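Local coordinates for protein chitinase (Thermococcus chitonophagus, PDB 5XSW) that probably hydrolyses chitin as an endochitinase, this chain being the C-terminal part of a longer protein and holding a bound glycan, at residues I402-F405 against F406-R410. Residues are numbered along the deposited sequence; the frame is centred on the assembly and turned at random.
Sequences IEYF and FTVVR
Phe405 and Phe406 meet edge to face. Their planes stand at 85° and the ring centroids are 5.3 Å apart. Along Phe406, CB lies 3.9 Å from the carbonyl O of Ile402. CG turns to the side opposite its own carbonyl carbon (chi1 -75°), which swings the ring back over the preceding turn. CD2 then comes 3.2 Å from Ile402 O at the ring edge. CE2 touches Ile402 CG2 at 3.7 Å, where the methyl lies in the ring plane. Phe405 CD2 sits over the centre of one ring face. With an alanine in place of Phe406, the edge of Phe405 and the methyl of Ile402 would probably lose their shared partner, opening a gap toward Ile456 and Ala460. The ring of Phe405 also receives a CH-pi contact, from Val409 CG2 over one face. On another side of the helix, Val408 CG2 packs against Tyr404 CE1 at 3.4 Å. Glu403 O accepts two bonds, from Thr407 N and, at 2.8 Å, from Thr407 OG1, reaching it from opposite faces of the carbonyl plane. Apart from the neighbouring Phe405-Phe406 pair, these contacts run from residue i to i+4 and accompany the regular backbone bonds of an alpha-helix. Helix 399-412 is buried on its apolar side, where Phe405 meets Phe453 and Leu194, and Phe406 meets Val431. The pattern is that of an amphipathic helix packed among the helices of an alpha-helical region.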
loop_
_atom_site.group_PDB
_atom_site.type_symbol
_atom_site.label_atom_id
_atom_site.label_comp_id
_atom_site.label_asym_id
_atom_site.label_seq_id
_atom_site.Cartn_x
_atom_site.Cartn_y
_atom_site.Cartn_z
ATOM N N ILE A 402 -30.111 -0.953 13.479
ATOM C CA ILE A 402 -29.059 -1.335 14.422
ATOM C C ILE A 402 -28.557 -2.727 14.111
ATOM O O ILE A 402 -27.351 -3.000 14.075
ATOM C CB ILE A 402 -29.569 -1.293 15.907
ATOM C CG1 ILE A 402 -30.091 0.098 16.263
ATOM C CG2 ILE A 402 -28.482 -1.719 16.881
ATOM C CD1 ILE A 402 -29.107 1.187 16.239
ATOM N N GLU A 403 -29.502 -3.623 13.849
ATOM C CA GLU A 403 -29.150 -4.978 13.514
ATOM C C GLU A 403 -28.290 -5.043 12.254
ATOM O O GLU A 403 -27.329 -5.819 12.154
ATOM C CB GLU A 403 -30.452 -5.803 13.319
ATOM C CG GLU A 403 -30.172 -7.159 12.708
ATOM C CD GLU A 403 -29.477 -8.131 13.663
ATOM O OE1 GLU A 403 -29.694 -8.009 14.890
ATOM O OE2 GLU A 403 -28.715 -9.025 13.190
ATOM N N TYR A 404 -28.715 -4.287 11.259
ATOM C CA TYR A 404 -28.003 -4.225 9.982
ATOM C C TYR A 404 -26.561 -3.711 10.216
ATOM O O TYR A 404 -25.554 -4.304 9.791
ATOM C CB TYR A 404 -28.780 -3.291 9.034
ATOM C CG TYR A 404 -27.972 -2.959 7.795
ATOM C CD1 TYR A 404 -27.526 -3.960 6.932
ATOM C CD2 TYR A 404 -27.635 -1.645 7.511
ATOM C CE1 TYR A 404 -26.756 -3.632 5.800
ATOM C CE2 TYR A 404 -26.896 -1.320 6.399
ATOM C CZ TYR A 404 -26.461 -2.307 5.554
ATOM O OH TYR A 404 -25.700 -1.903 4.464
ATOM N N PHE A 405 -26.480 -2.600 10.930
ATOM C CA PHE A 405 -25.177 -2.018 11.269
ATOM C C PHE A 405 -24.238 -3.050 11.881
ATOM O O PHE A 405 -23.114 -3.248 11.389
ATOM C CB PHE A 405 -25.356 -0.824 12.199
ATOM C CG PHE A 405 -24.038 -0.200 12.590
ATOM C CD1 PHE A 405 -23.363 0.633 11.691
ATOM C CD2 PHE A 405 -23.446 -0.493 13.819
ATOM C CE1 PHE A 405 -22.115 1.176 12.023
ATOM C CE2 PHE A 405 -22.194 0.060 14.152
ATOM C CZ PHE A 405 -21.554 0.904 13.254
ATOM N N PHE A 406 -24.685 -3.810 12.889
ATOM C CA PHE A 406 -23.758 -4.750 13.498
ATOM C C PHE A 406 -23.467 -6.005 12.660
ATOM O O PHE A 406 -22.386 -6.536 12.764
ATOM C CB PHE A 406 -24.232 -5.175 14.907
ATOM C CG PHE A 406 -24.023 -4.113 15.929
ATOM C CD1 PHE A 406 -22.766 -3.906 16.471
ATOM C CD2 PHE A 406 -25.059 -3.271 16.308
ATOM C CE1 PHE A 406 -22.529 -2.888 17.412
ATOM C CE2 PHE A 406 -24.822 -2.238 17.255
ATOM C CZ PHE A 406 -23.550 -2.046 17.787
ATOM N N THR A 407 -24.426 -6.464 11.847
ATOM C CA THR A 407 -24.147 -7.494 10.830
ATOM C C THR A 407 -23.005 -7.079 9.894
ATOM O O THR A 407 -22.113 -7.860 9.623
ATOM C CB THR A 407 -25.423 -7.767 9.973
ATOM O OG1 THR A 407 -26.497 -8.113 10.853
ATOM C CG2 THR A 407 -25.220 -8.893 9.001
ATOM N N VAL A 408 -23.064 -5.864 9.377
ATOM C CA VAL A 408 -21.976 -5.390 8.503
ATOM C C VAL A 408 -20.666 -5.327 9.290
ATOM O O VAL A 408 -19.578 -5.793 8.836
ATOM C CB VAL A 408 -22.323 -4.013 7.907
ATOM C CG1 VAL A 408 -21.085 -3.495 7.075
ATOM C CG2 VAL A 408 -23.620 -4.147 6.990
ATOM N N VAL A 409 -20.725 -4.793 10.512
ATOM C CA VAL A 409 -19.479 -4.751 11.288
ATOM C C VAL A 409 -18.903 -6.166 11.444
ATOM O O VAL A 409 -17.706 -6.418 11.288
ATOM C CB VAL A 409 -19.696 -4.092 12.669
ATOM C CG1 VAL A 409 -18.425 -4.251 13.519
ATOM C CG2 VAL A 409 -19.982 -2.581 12.455
ATOM N N ARG A 410 -19.772 -7.117 11.744
ATOM C CA ARG A 410 -19.281 -8.498 11.913
ATOM C C ARG A 410 -18.722 -9.097 10.622
ATOM O O ARG A 410 -17.750 -9.875 10.656
ATOM C CB ARG A 410 -20.415 -9.402 12.408
ATOM C CG ARG A 410 -19.920 -10.765 12.894
ATOM C CD ARG A 410 -21.030 -11.499 13.611
ATOM N NE ARG A 410 -20.573 -12.779 14.160
ATOM C CZ ARG A 410 -21.396 -13.759 14.539
ATOM N NH1 ARG A 410 -22.718 -13.599 14.439
ATOM N NH2 ARG A 410 -20.896 -14.897 15.018
#